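Local coordinates for prophenoloxidase b (Marsupenaeus japonicus, PDB 3WKY), which is the plasma proenzyme of a type 3 copper phenoloxidase, which probably hydroxylates monophenols and oxidises o-diphenols at a dicopper-oxygen cluster, at residues E65-F70 with H106-V111; V168-D173 with V473-N478; N267-S272 with S375-V380; V491-S496 with I538-A543; K502-L507 with M632-E637. One frame throughout, in Å; residues are numbered along the deposited sequence.

Contacts 1 and 3 are neighbours, their centres 13 Å apart, and they touch where Phe70 CE1 comes 3.5 Å from Ser378 CB. Neither lines the copper site: the side chains of Phe69 (contact 1) and Val380 (contact 3) are each about 11 Å from the copper-oxygen cluster. Contact 2 lies 23 Å, centre to centre, from contact 3, which is nested in the chain between its two segments. Contacts 2 and 5 reach the same mixed sheet with centres 38 Å apart. Contact 4 sits on a separate three-stranded sheet, its nearest atoms about 5 Å from contact 5 and about 43 Å from contacts 1 and 3.

Contact 1. Residues E65-F70 with H106-V111; sequences EGIPFF and HVNSAV
Asn108 is the N-cap of helix 109-122 and, with the same carboxamide, holds the loop 65-70 that passes it in the all-alpha domain of the hemocyanin family. The two ends of the amide divide the work. OD1 accepts from Val111 N at 2.9 Å, the capping bond, while ND2 donates to Ile67 O at 2.8 Å, almost straight (169°) and with the acceptor close to the amide plane. ND2 also serves Pro64 O, just ahead of the loop segment. The Asn108 and Ile67 side chains cross at about a right angle, and Ile67 CG1 rests 3.7 Å from ND2. An alanine at Asn108 would probably leave Val111 N without its cap and the Ile67 and Pro64 carbonyls without their amide donor, letting the loop shift on the helix end. Two residues on, Ala110 CB points at the loop and meets Phe69 N at 3.5 Å and Phe69 CB at 3.7 Å. Phe69 CG is anti to the backbone N (chi1 164°), and the ring beyond it leads off from the helix end, with CD1 still 4.2 Å from Val111 CG2. The Phe69 side chain also touches His76 and Val80 of helix 74-89. Two waters bridge the backbones: one accepts from both Gly66 N and Ser109 N, and the other donates to Ile67 O (2.8 Å) while accepting from Ala110 N (3.2 Å).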
# COMPACT_ATOMS: atom_id res chain seq x y z
N GLU A 65 -31.31 -4.69 31.29
CA GLU A 65 -31.60 -6.08 30.95
C GLU A 65 -31.40 -6.30 29.46
O GLU A 65 -31.52 -5.37 28.67
CB GLU A 65 -33.04 -6.43 31.34
CG GLU A 65 -33.45 -7.89 31.07
CD GLU A 65 -34.68 -8.02 30.20
OE1 GLU A 65 -35.63 -7.22 30.38
OE2 GLU A 65 -34.71 -8.92 29.33
N GLY A 66 -31.10 -7.53 29.06
CA GLY A 66 -31.04 -7.86 27.64
C GLY A 66 -29.68 -7.79 26.97
O GLY A 66 -29.59 -7.86 25.74
N ILE A 67 -28.62 -7.62 27.77
CA ILE A 67 -27.26 -7.66 27.25
C ILE A 67 -26.42 -8.53 28.18
O ILE A 67 -26.81 -8.75 29.34
CB ILE A 67 -26.62 -6.25 27.13
CG1 ILE A 67 -26.50 -5.58 28.50
CG2 ILE A 67 -27.40 -5.36 26.14
CD1 ILE A 67 -25.74 -4.26 28.48
N PRO A 68 -25.27 -9.02 27.69
CA PRO A 68 -24.41 -9.81 28.58
C PRO A 68 -23.73 -8.97 29.65
O PRO A 68 -23.75 -7.74 29.58
CB PRO A 68 -23.34 -10.37 27.62
CG PRO A 68 -23.96 -10.29 26.25
CD PRO A 68 -24.82 -9.06 26.29
N PHE A 69 -23.13 -9.64 30.64
CA PHE A 69 -22.18 -8.99 31.55
C PHE A 69 -20.85 -8.88 30.82
O PHE A 69 -20.21 -9.90 30.50
CB PHE A 69 -22.01 -9.84 32.83
CG PHE A 69 -20.80 -9.49 33.65
CD1 PHE A 69 -20.53 -8.18 34.02
CD2 PHE A 69 -19.93 -10.49 34.10
CE1 PHE A 69 -19.42 -7.86 34.78
CE2 PHE A 69 -18.82 -10.19 34.87
CZ PHE A 69 -18.56 -8.87 35.21
N PHE A 70 -20.42 -7.65 30.55
CA PHE A 70 -19.17 -7.41 29.85
C PHE A 70 -18.06 -7.19 30.87
O PHE A 70 -17.79 -6.07 31.31
CB PHE A 70 -19.33 -6.23 28.91
CG PHE A 70 -20.25 -6.51 27.76
CD1 PHE A 70 -20.09 -7.67 27.01
CD2 PHE A 70 -21.31 -5.66 27.47
CE1 PHE A 70 -20.95 -7.95 25.95
CE2 PHE A 70 -22.16 -5.94 26.42
CZ PHE A 70 -21.99 -7.08 25.67
N HIS A 106 -34.97 -6.88 39.01
CA HIS A 106 -34.60 -5.50 38.75
C HIS A 106 -33.17 -5.31 38.27
O HIS A 106 -32.75 -4.19 37.99
CB HIS A 106 -34.81 -4.68 40.02
CG HIS A 106 -36.19 -4.82 40.58
ND1 HIS A 106 -37.23 -3.98 40.23
CD2 HIS A 106 -36.72 -5.73 41.44
CE1 HIS A 106 -38.33 -4.36 40.86
NE2 HIS A 106 -38.05 -5.42 41.60
N VAL A 107 -32.43 -6.42 38.17
CA VAL A 107 -31.03 -6.37 37.73
C VAL A 107 -30.82 -7.24 36.50
O VAL A 107 -31.53 -8.23 36.29
CB VAL A 107 -30.07 -6.86 38.84
CG1 VAL A 107 -29.97 -5.85 39.96
CG2 VAL A 107 -30.52 -8.20 39.37
N ASN A 108 -29.87 -6.83 35.66
CA ASN A 108 -29.43 -7.61 34.51
C ASN A 108 -29.11 -9.05 34.98
O ASN A 108 -28.44 -9.23 35.99
CB ASN A 108 -28.20 -6.92 33.92
CG ASN A 108 -27.55 -7.71 32.81
OD1 ASN A 108 -26.91 -8.72 33.07
ND2 ASN A 108 -27.69 -7.23 31.57
N SER A 109 -29.61 -10.06 34.27
CA SER A 109 -29.48 -11.42 34.78
C SER A 109 -28.04 -11.91 34.82
O SER A 109 -27.67 -12.62 35.76
CB SER A 109 -30.38 -12.40 34.03
OG SER A 109 -30.21 -12.31 32.63
N ALA A 110 -27.22 -11.52 33.85
CA ALA A 110 -25.82 -11.95 33.85
C ALA A 110 -25.02 -11.24 34.94
O ALA A 110 -24.14 -11.83 35.57
CB ALA A 110 -25.17 -11.74 32.47
N VAL A 111 -25.35 -9.97 35.17
CA VAL A 111 -24.76 -9.22 36.27
C VAL A 111 -25.16 -9.86 37.61
O VAL A 111 -24.34 -10.02 38.51
CB VAL A 111 -25.18 -7.73 36.22
CG1 VAL A 111 -24.86 -7.01 37.53
CG2 VAL A 111 -24.49 -7.03 35.04
O HOH W 1 -30.92 -9.77 31.30
O HOH W 2 -28.15 -10.66 30.92

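Contact 2. Residues V168-D173 with V473-N478; sequences VEWHSD and VHIKSN
Val168 and Glu169 pair with Ile475 and Lys476 in parallel register, the edge strand 165-169 running alongside strand 472-481 in a mixed sheet. Val168 N donates to His474 O, and Val168 O takes Lys476 N at 2.9 Å, so Val168 is bonded through both its N-H and its C=O, to the residues either side of Ile475, as in a parallel ladder. Glu169 is the chain to follow outward. Its CB lies close to the partner backbone, 3.1 Å from Lys476 O. CG lies between the backbone N and the carbonyl carbon (chi1 79°), and from there the chain runs out extended, side by side with Lys476 and pointing the same way. CD reaches 4.2 Å from Lys476 CE, OE2 comes to 3.8 Å from that same carbon, and OE1 stops 4.4 Å from Lys476 NZ, beyond a salt bridge. On the other face of the sheet, Val168 CG1 and Ile475 CG1 lie side by side. Trp170, modelled in two conformers, follows there: in the one described, Ser477 CB makes a CH-pi contact over its six-membered ring, 3.8 Å from the centroid, and Ile475 CG2 meets the ring edge in plane at CZ3 (4.0 Å). Ile147 of helix 145-160 touches both Val168 and Trp170. The seam joins the copper-containing part of the chain to the Ig-like part. Backbone bonds set the register, apolar groups pack on the side of helix 145-160, and on the more exposed face the Glu169-Lys476 pair probably adds only a loose attraction.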
# COMPACT_ATOMS: atom_id res chain seq x y z
N VAL A 168 -30.44 -33.84 23.14
CA VAL A 168 -29.93 -33.32 21.88
C VAL A 168 -28.40 -33.31 21.93
O VAL A 168 -27.82 -33.17 23.00
CB VAL A 168 -30.51 -31.92 21.55
CG1 VAL A 168 -29.89 -30.85 22.44
CG2 VAL A 168 -30.30 -31.59 20.09
N GLU A 169 -27.76 -33.50 20.78
CA GLU A 169 -26.30 -33.50 20.73
C GLU A 169 -25.73 -32.82 19.49
O GLU A 169 -26.45 -32.59 18.51
CB GLU A 169 -25.76 -34.92 20.86
CG GLU A 169 -25.82 -35.76 19.60
CD GLU A 169 -25.08 -37.08 19.77
OE1 GLU A 169 -25.73 -38.15 19.68
OE2 GLU A 169 -23.85 -37.05 19.99
N TRP A 170 -24.44 -32.49 19.53
CA TRP A 170 -23.78 -31.88 18.38
C TRP A 170 -22.32 -32.26 18.27
O TRP A 170 -21.77 -32.92 19.15
CB TRP A 170 -23.94 -30.35 18.39
CG TRP A 170 -22.83 -29.58 19.04
CD1 TRP A 170 -21.74 -29.04 18.43
CD2 TRP A 170 -22.73 -29.23 20.43
NE1 TRP A 170 -20.95 -28.39 19.35
CE2 TRP A 170 -21.54 -28.49 20.58
CE3 TRP A 170 -23.52 -29.48 21.55
CZ2 TRP A 170 -21.13 -27.99 21.82
CZ3 TRP A 170 -23.11 -28.99 22.77
CH2 TRP A 170 -21.93 -28.25 22.90
N HIS A 171 -21.70 -31.85 17.16
CA HIS A 171 -20.33 -32.22 16.83
C HIS A 171 -19.59 -31.00 16.27
O HIS A 171 -20.21 -30.06 15.78
CB HIS A 171 -20.35 -33.35 15.80
CG HIS A 171 -19.00 -33.90 15.45
ND1 HIS A 171 -18.23 -33.38 14.42
CD2 HIS A 171 -18.29 -34.92 15.97
CE1 HIS A 171 -17.11 -34.05 14.34
NE2 HIS A 171 -17.11 -35.00 15.27
N SER A 172 -18.26 -31.03 16.35
CA SER A 172 -17.43 -29.92 15.87
C SER A 172 -17.60 -29.66 14.37
O SER A 172 -17.46 -28.52 13.92
CB SER A 172 -15.95 -30.16 16.20
OG SER A 172 -15.45 -31.28 15.50
N ASP A 173 -17.92 -30.71 13.61
CA ASP A 173 -18.22 -30.62 12.18
C ASP A 173 -19.33 -29.61 11.84
O ASP A 173 -19.76 -29.53 10.70
CB ASP A 173 -18.65 -31.99 11.62
CG ASP A 173 -17.47 -32.89 11.28
OD1 ASP A 173 -16.39 -32.37 10.92
OD2 ASP A 173 -17.63 -34.13 11.35
N VAL A 473 -34.52 -31.31 29.23
CA VAL A 473 -33.71 -31.38 28.03
C VAL A 473 -32.27 -31.66 28.42
O VAL A 473 -31.64 -30.86 29.12
CB VAL A 473 -33.79 -30.08 27.21
CG1 VAL A 473 -32.83 -30.14 26.03
CG2 VAL A 473 -35.21 -29.85 26.73
N HIS A 474 -31.78 -32.82 28.01
CA HIS A 474 -30.39 -33.18 28.23
C HIS A 474 -29.59 -32.76 27.02
O HIS A 474 -30.07 -32.84 25.88
CB HIS A 474 -30.26 -34.69 28.45
CG HIS A 474 -30.97 -35.18 29.68
ND1 HIS A 474 -30.49 -34.96 30.95
CD2 HIS A 474 -32.12 -35.89 29.82
CE1 HIS A 474 -31.32 -35.51 31.83
NE2 HIS A 474 -32.31 -36.08 31.17
N ILE A 475 -28.36 -32.28 27.25
CA ILE A 475 -27.49 -31.88 26.16
C ILE A 475 -26.20 -32.69 26.21
O ILE A 475 -25.50 -32.69 27.22
CB ILE A 475 -27.17 -30.38 26.20
CG1 ILE A 475 -28.46 -29.57 26.04
CG2 ILE A 475 -26.17 -30.02 25.09
CD1 ILE A 475 -28.28 -28.07 26.22
N LYS A 476 -25.90 -33.35 25.10
CA LYS A 476 -24.78 -34.28 25.04
C LYS A 476 -23.76 -33.79 24.01
O LYS A 476 -24.13 -33.30 22.95
CB LYS A 476 -25.29 -35.67 24.66
CG LYS A 476 -24.20 -36.68 24.34
CD LYS A 476 -24.80 -38.05 24.05
CE LYS A 476 -23.83 -38.92 23.28
NZ LYS A 476 -24.27 -40.34 23.24
N SER A 477 -22.48 -33.90 24.34
CA SER A 477 -21.43 -33.50 23.42
C SER A 477 -20.13 -34.20 23.78
O SER A 477 -20.03 -34.82 24.84
CB SER A 477 -21.25 -31.98 23.42
OG SER A 477 -20.93 -31.51 24.71
N ASN A 478 -19.15 -34.09 22.90
CA ASN A 478 -17.88 -34.78 23.08
C ASN A 478 -16.82 -33.89 23.72
O ASN A 478 -16.78 -32.68 23.46
CB ASN A 478 -17.37 -35.30 21.74
CG ASN A 478 -18.27 -36.39 21.18
OD1 ASN A 478 -18.57 -37.36 21.86
ND2 ASN A 478 -18.71 -36.21 19.94

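Contact 3. Residues N267-S272 with S375-V380; sequences NGQEWS and STTSGV
Ser272 and Thr377 meet hydroxyl to hydroxyl, with Ser272 OG 2.7 Å from Thr377 OG1. Ser272 OG is anti to its own carbonyl carbon (chi1 -68°), and in that position it donates to Thr377 O at 2.6 Å, coming from well above the carbonyl plane. Thr377 OG1 lies between its backbone N and carbonyl carbon (chi1 50°), which places it between Ser272 OG and Glu270 O, the latter 3.1 Å from OG1. The same rotamer turns Thr377 CG2 to the side chain of Gln269. A backbone bond follows, Ser272 N to Ser378 O at 3.3 Å. These are two loops of the copper-containing domain: one links helices 218-239 and 294-310, the other helices 356-365 and 391-409, and the first and last two of these helices supply histidines to the copper site. Trp271 and Val380 cross at about a right angle, Val380 CG1 sitting over one face of the indole, towards the rim, 3.9 Å from CE3. At the ring edge, CZ3 lies 3.7 Å from Gly379 O. An alanine at Trp271 would probably open a gap against Val380 CG1 and take away the ring edge that meets Gly379 O. Ser378 OG turns back to its own loop and donates to Gly379 O, in the carbonyl plane on a lone pair. A single water donates to Ser272 O and accepts from Val380 N.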
# COMPACT_ATOMS: atom_id res chain seq x y z
N ASN A 267 -31.86 -13.96 25.93
CA ASN A 267 -32.69 -12.84 25.54
C ASN A 267 -32.80 -12.72 24.03
O ASN A 267 -33.24 -11.70 23.51
CB ASN A 267 -32.16 -11.52 26.14
CG ASN A 267 -32.21 -11.50 27.65
OD1 ASN A 267 -31.20 -11.24 28.31
ND2 ASN A 267 -33.38 -11.78 28.21
N GLY A 268 -32.37 -13.77 23.32
CA GLY A 268 -32.53 -13.82 21.87
C GLY A 268 -31.49 -13.03 21.11
O GLY A 268 -31.57 -12.87 19.88
N GLN A 269 -30.49 -12.54 21.84
CA GLN A 269 -29.44 -11.71 21.27
C GLN A 269 -28.26 -12.55 20.77
O GLN A 269 -27.47 -13.05 21.59
CB GLN A 269 -28.96 -10.72 22.34
CG GLN A 269 -30.03 -9.74 22.78
CD GLN A 269 -29.79 -8.35 22.22
OE1 GLN A 269 -28.90 -7.63 22.68
NE2 GLN A 269 -30.58 -7.96 21.22
N GLU A 270 -28.13 -12.69 19.45
CA GLU A 270 -27.00 -13.43 18.87
C GLU A 270 -25.69 -12.65 19.00
O GLU A 270 -25.65 -11.46 18.68
CB GLU A 270 -27.26 -13.73 17.39
CG GLU A 270 -26.04 -14.33 16.69
CD GLU A 270 -26.34 -14.94 15.34
OE1 GLU A 270 -25.67 -14.56 14.35
OE2 GLU A 270 -27.23 -15.83 15.26
N TRP A 271 -24.63 -13.31 19.48
CA TRP A 271 -23.35 -12.66 19.66
C TRP A 271 -22.79 -12.23 18.31
O TRP A 271 -22.89 -12.97 17.32
CB TRP A 271 -22.33 -13.61 20.33
CG TRP A 271 -22.64 -13.91 21.78
CD1 TRP A 271 -23.56 -14.81 22.25
CD2 TRP A 271 -22.02 -13.33 22.94
NE1 TRP A 271 -23.56 -14.80 23.63
CE2 TRP A 271 -22.62 -13.91 24.07
CE3 TRP A 271 -21.01 -12.37 23.12
CZ2 TRP A 271 -22.25 -13.56 25.38
CZ3 TRP A 271 -20.65 -12.02 24.41
CH2 TRP A 271 -21.27 -12.62 25.53
N SER A 272 -22.18 -11.06 18.28
CA SER A 272 -21.53 -10.57 17.07
C SER A 272 -20.37 -11.48 16.69
O SER A 272 -19.76 -12.13 17.55
CB SER A 272 -21.04 -9.14 17.29
OG SER A 272 -22.16 -8.28 17.41
N SER A 375 -25.70 -0.48 15.55
CA SER A 375 -26.56 -0.97 16.62
C SER A 375 -26.35 -2.45 16.90
O SER A 375 -27.29 -3.24 16.88
CB SER A 375 -28.03 -0.73 16.29
OG SER A 375 -28.26 0.65 16.07
N THR A 376 -25.10 -2.82 17.15
CA THR A 376 -24.79 -4.24 17.31
C THR A 376 -24.38 -4.63 18.71
O THR A 376 -24.07 -3.77 19.53
CB THR A 376 -23.62 -4.65 16.42
OG1 THR A 376 -22.47 -3.87 16.79
CG2 THR A 376 -23.95 -4.42 14.96
N THR A 377 -24.35 -5.94 18.91
CA THR A 377 -23.89 -6.60 20.12
C THR A 377 -22.35 -6.72 20.14
O THR A 377 -21.69 -6.45 19.14
CB THR A 377 -24.52 -8.03 20.20
OG1 THR A 377 -24.32 -8.72 18.96
CG2 THR A 377 -26.02 -7.94 20.45
N SER A 378 -21.77 -7.10 21.27
CA SER A 378 -20.33 -7.34 21.34
C SER A 378 -19.99 -8.76 20.90
O SER A 378 -20.86 -9.64 20.89
CB SER A 378 -19.82 -7.10 22.76
OG SER A 378 -18.53 -7.66 22.96
N GLY A 379 -18.74 -8.99 20.51
CA GLY A 379 -18.29 -10.34 20.20
C GLY A 379 -17.90 -11.05 21.50
O GLY A 379 -17.90 -10.42 22.56
N VAL A 380 -17.57 -12.33 21.41
CA VAL A 380 -17.30 -13.14 22.61
C VAL A 380 -16.07 -12.72 23.43
O VAL A 380 -15.96 -13.07 24.61
CB VAL A 380 -17.22 -14.65 22.30
CG1 VAL A 380 -18.56 -15.15 21.77
CG2 VAL A 380 -16.08 -14.97 21.31
O HOH W 3 -17.54 -13.22 18.68

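Contact 4. Residues V491-S496 with I538-A543; sequences VNNPTS and IAPGIA
Asn493 OD1 is gripped twice: Thr495 OG1 donates at 2.7 Å, in the carbonyl plane on a lone pair, and Thr495 N at 2.9 Å from above that plane. The backbone bond makes an Asx turn where strand 485-493 ends. The other end of the amide works across the contact. CG is anti to the backbone N (chi1 175°), and from it ND2 donates to Ile538 O at 3.0 Å, with the acceptor close to the amide plane; ND2 also serves Asp497 O. The two strands form an antiparallel ladder. Asn493 and Gly541 are a hydrogen-bonded pair, with Gly541 N to Asn493 O at 2.8 Å and Asn493 N to Gly541 O nearly straight (178°). Val491 and Ala543 make the next such pair. Gly541 has a positive phi of 103°, where any side chain would collide with the carbonyl O of Pro540. On the Asn493 side, Val491 CG2 packs on Ala543 CB (4.0 Å), and Ile538 CG2 lies 3.9 Å from Asn493 CB. Strand 541-548 is an outer strand of a three-stranded antiparallel sheet in the Ig-like domain. Asn493 is held against turning over: its buried amide has partners at both ends, which link the Asx turn to the residues leading into strand 541-548.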
# COMPACT_ATOMS: atom_id res chain seq x y z
N VAL A 491 13.28 -40.10 46.38
CA VAL A 491 14.21 -39.09 46.87
C VAL A 491 15.12 -39.65 47.96
O VAL A 491 14.85 -40.71 48.53
CB VAL A 491 13.49 -37.85 47.41
CG1 VAL A 491 12.53 -37.28 46.36
CG2 VAL A 491 12.74 -38.17 48.69
N ASN A 492 16.20 -38.93 48.25
CA ASN A 492 17.05 -39.27 49.39
C ASN A 492 17.26 -38.07 50.29
O ASN A 492 17.59 -36.98 49.82
CB ASN A 492 18.40 -39.82 48.95
CG ASN A 492 19.22 -40.35 50.13
OD1 ASN A 492 18.76 -41.24 50.84
ND2 ASN A 492 20.42 -39.80 50.34
N ASN A 493 17.07 -38.28 51.59
CA ASN A 493 17.43 -37.29 52.59
C ASN A 493 18.74 -37.77 53.20
O ASN A 493 18.74 -38.73 53.98
CB ASN A 493 16.34 -37.19 53.65
CG ASN A 493 16.71 -36.27 54.80
OD1 ASN A 493 17.79 -35.68 54.82
ND2 ASN A 493 15.80 -36.14 55.76
N PRO A 494 19.85 -37.12 52.84
CA PRO A 494 21.17 -37.54 53.33
C PRO A 494 21.52 -36.91 54.67
O PRO A 494 22.59 -37.17 55.19
CB PRO A 494 22.12 -37.01 52.25
CG PRO A 494 21.43 -35.74 51.77
CD PRO A 494 19.95 -36.07 51.81
N THR A 495 20.63 -36.09 55.22
CA THR A 495 20.92 -35.42 56.48
C THR A 495 20.54 -36.30 57.68
O THR A 495 20.05 -37.42 57.51
CB THR A 495 20.20 -34.08 56.59
OG1 THR A 495 18.82 -34.30 56.91
CG2 THR A 495 20.32 -33.28 55.27
N SER A 496 20.74 -35.78 58.88
CA SER A 496 20.50 -36.55 60.10
C SER A 496 19.16 -36.22 60.75
O SER A 496 18.83 -36.75 61.81
CB SER A 496 21.64 -36.34 61.10
OG SER A 496 21.65 -35.01 61.58
N ILE A 538 10.32 -35.75 55.41
CA ILE A 538 11.05 -36.89 54.88
C ILE A 538 12.08 -37.35 55.92
O ILE A 538 12.92 -36.56 56.35
CB ILE A 538 11.81 -36.50 53.57
CG1 ILE A 538 10.85 -35.86 52.56
CG2 ILE A 538 12.49 -37.70 52.95
CD1 ILE A 538 9.83 -36.83 52.01
N ALA A 539 11.98 -38.61 56.32
CA ALA A 539 12.94 -39.18 57.28
C ALA A 539 14.30 -39.30 56.62
O ALA A 539 14.39 -39.45 55.40
CB ALA A 539 12.46 -40.55 57.74
N PRO A 540 15.37 -39.27 57.43
CA PRO A 540 16.69 -39.58 56.89
C PRO A 540 16.63 -40.86 56.08
O PRO A 540 15.95 -41.81 56.49
CB PRO A 540 17.54 -39.77 58.15
CG PRO A 540 16.93 -38.80 59.12
CD PRO A 540 15.43 -38.86 58.85
N GLY A 541 17.29 -40.89 54.93
CA GLY A 541 17.23 -42.03 54.04
C GLY A 541 16.32 -41.84 52.83
O GLY A 541 15.89 -40.73 52.51
N ILE A 542 16.02 -42.95 52.17
CA ILE A 542 15.26 -42.96 50.93
C ILE A 542 13.75 -42.93 51.16
O ILE A 542 13.24 -43.57 52.07
CB ILE A 542 15.67 -44.18 50.06
CG1 ILE A 542 17.05 -43.94 49.45
CG2 ILE A 542 14.64 -44.46 48.97
CD1 ILE A 542 17.46 -44.97 48.43
N ALA A 543 13.03 -42.17 50.34
CA ALA A 543 11.57 -42.13 50.42
C ALA A 543 10.95 -42.17 49.04
O ALA A 543 11.57 -41.74 48.05
CB ALA A 543 11.10 -40.89 51.18

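Contact 5. Residues K502-L507 with M632-E637; sequences KLRIFL and MGYPLE
Strand 501-509 of the mixed sheet in the Ig-like domain presents Arg504 and Phe506, from the same side, to the loop 632-637, which bends there through a type VI turn. The peptide before Pro635 is cis, and Leu636 N closes the turn on Gly633 O at 2.9 Å. Arg504 and Tyr634 meet edge to face: the ring presents its edge to the guanidinium, the planes 84° apart, and Tyr634 CD1 sits over one guanidinium face, 3.6 Å from Arg504 NE. Lys502 CD lies over the opposite face, so the flat group is sandwiched between a side chain of its own strand and the loop. Its charge is met elsewhere, by a salt bridge from NH1 to Asp628. In the guanidinium plane a water accepts from Arg504 NH1 at 2.8 Å and donates to Tyr634 O at 2.7 Å; the same water lies at the edge of the Phe506 ring. Phe506 CZ packs 3.8 Å from Gly633 CA, and Phe506 CB meets Leu636 CD1 at 4.1 Å. No direct hydrogen bond joins the segments, so the polar link runs through the water. Tyr634 CG, anti to its backbone N (chi1 157°), leads the side chain nearer to strand 501-509. One face of its ring takes Pro635 CB; its OH bonds to Gln418 O, and Trp630 stacks with the ring. Around this, strand 588-598 lies beside Arg504, with Met595 bonded to its backbone, strand 528-534 flanks the other side of strand 501-509, and Tyr224 of helix 218-239 touches both Phe506 and Met632.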
# COMPACT_ATOMS: atom_id res chain seq x y z
N LYS A 502 8.97 -29.23 49.24
CA LYS A 502 7.90 -29.01 48.27
C LYS A 502 8.37 -29.58 46.93
O LYS A 502 9.46 -29.27 46.46
CB LYS A 502 7.59 -27.52 48.17
CG LYS A 502 6.75 -27.14 46.95
CD LYS A 502 6.02 -25.82 47.16
CE LYS A 502 4.70 -26.04 47.87
NZ LYS A 502 3.98 -24.76 48.13
N LEU A 503 7.56 -30.46 46.34
CA LEU A 503 7.87 -31.00 45.03
C LEU A 503 7.24 -30.06 44.00
O LEU A 503 6.10 -29.62 44.16
CB LEU A 503 7.31 -32.40 44.87
CG LEU A 503 8.17 -33.48 45.55
CD1 LEU A 503 7.45 -34.82 45.55
CD2 LEU A 503 9.50 -33.59 44.82
N ARG A 504 7.99 -29.74 42.95
CA ARG A 504 7.52 -28.82 41.92
C ARG A 504 7.71 -29.54 40.61
O ARG A 504 8.83 -29.84 40.23
CB ARG A 504 8.36 -27.56 41.94
CG ARG A 504 8.35 -26.84 43.27
CD ARG A 504 9.31 -25.69 43.27
NE ARG A 504 9.38 -25.05 44.57
CZ ARG A 504 8.58 -24.08 44.98
NH1 ARG A 504 7.64 -23.58 44.16
NH2 ARG A 504 8.73 -23.58 46.20
N ILE A 505 6.60 -29.81 39.93
CA ILE A 505 6.65 -30.66 38.74
C ILE A 505 6.03 -29.92 37.56
O ILE A 505 4.91 -29.42 37.68
CB ILE A 505 5.89 -31.96 39.00
CG1 ILE A 505 6.53 -32.66 40.21
CG2 ILE A 505 5.91 -32.83 37.76
CD1 ILE A 505 6.15 -34.11 40.38
N PHE A 506 6.76 -29.82 36.45
CA PHE A 506 6.29 -29.04 35.28
C PHE A 506 6.46 -29.85 34.00
O PHE A 506 7.32 -30.73 33.92
CB PHE A 506 7.06 -27.71 35.17
CG PHE A 506 6.73 -26.73 36.26
CD1 PHE A 506 7.39 -26.77 37.48
CD2 PHE A 506 5.75 -25.76 36.06
CE1 PHE A 506 7.08 -25.86 38.49
CE2 PHE A 506 5.44 -24.85 37.06
CZ PHE A 506 6.11 -24.89 38.27
N LEU A 507 5.64 -29.53 32.99
CA LEU A 507 5.61 -30.28 31.74
C LEU A 507 5.87 -29.31 30.59
O LEU A 507 5.43 -28.15 30.65
CB LEU A 507 4.22 -30.90 31.54
CG LEU A 507 4.00 -31.91 30.40
CD1 LEU A 507 4.55 -33.28 30.78
CD2 LEU A 507 2.52 -32.01 30.03
N MET A 632 5.65 -17.55 41.42
CA MET A 632 4.86 -18.62 40.82
C MET A 632 5.55 -19.15 39.56
O MET A 632 5.95 -18.37 38.69
CB MET A 632 3.46 -18.12 40.48
CG MET A 632 2.68 -17.65 41.72
SD MET A 632 1.07 -17.00 41.27
CE MET A 632 0.81 -15.85 42.61
N GLY A 633 5.70 -20.47 39.49
CA GLY A 633 6.37 -21.11 38.37
C GLY A 633 7.87 -21.30 38.58
O GLY A 633 8.56 -21.80 37.70
N TYR A 634 8.37 -20.89 39.75
CA TYR A 634 9.78 -21.06 40.11
C TYR A 634 10.15 -22.53 39.98
O TYR A 634 9.36 -23.40 40.32
CB TYR A 634 10.00 -20.56 41.54
CG TYR A 634 11.21 -21.13 42.27
CD1 TYR A 634 11.11 -22.29 43.02
CD2 TYR A 634 12.43 -20.46 42.26
CE1 TYR A 634 12.20 -22.79 43.72
CE2 TYR A 634 13.54 -20.97 42.96
CZ TYR A 634 13.41 -22.13 43.68
OH TYR A 634 14.50 -22.64 44.38
N PRO A 635 11.36 -22.81 39.46
CA PRO A 635 12.39 -21.84 39.05
C PRO A 635 12.39 -21.59 37.53
O PRO A 635 13.32 -20.97 37.02
CB PRO A 635 13.68 -22.59 39.41
CG PRO A 635 13.34 -24.02 39.12
CD PRO A 635 11.86 -24.19 39.39
N LEU A 636 11.35 -22.04 36.84
CA LEU A 636 11.37 -22.09 35.38
C LEU A 636 10.70 -20.88 34.71
O LEU A 636 10.06 -21.02 33.67
CB LEU A 636 10.72 -23.39 34.90
CG LEU A 636 11.42 -24.65 35.44
CD1 LEU A 636 10.69 -25.89 34.96
CD2 LEU A 636 12.87 -24.67 34.99
N GLU A 637 10.85 -19.70 35.31
CA GLU A 637 10.43 -18.47 34.64
C GLU A 637 11.57 -17.46 34.57
O GLU A 637 11.36 -16.31 34.19
CB GLU A 637 9.19 -17.85 35.31
CG GLU A 637 9.02 -18.19 36.80
CD GLU A 637 10.11 -17.62 37.67
OE1 GLU A 637 11.05 -18.37 38.02
OE2 GLU A 637 10.02 -16.42 38.03
O HOH W 4 7.00 -24.01 41.43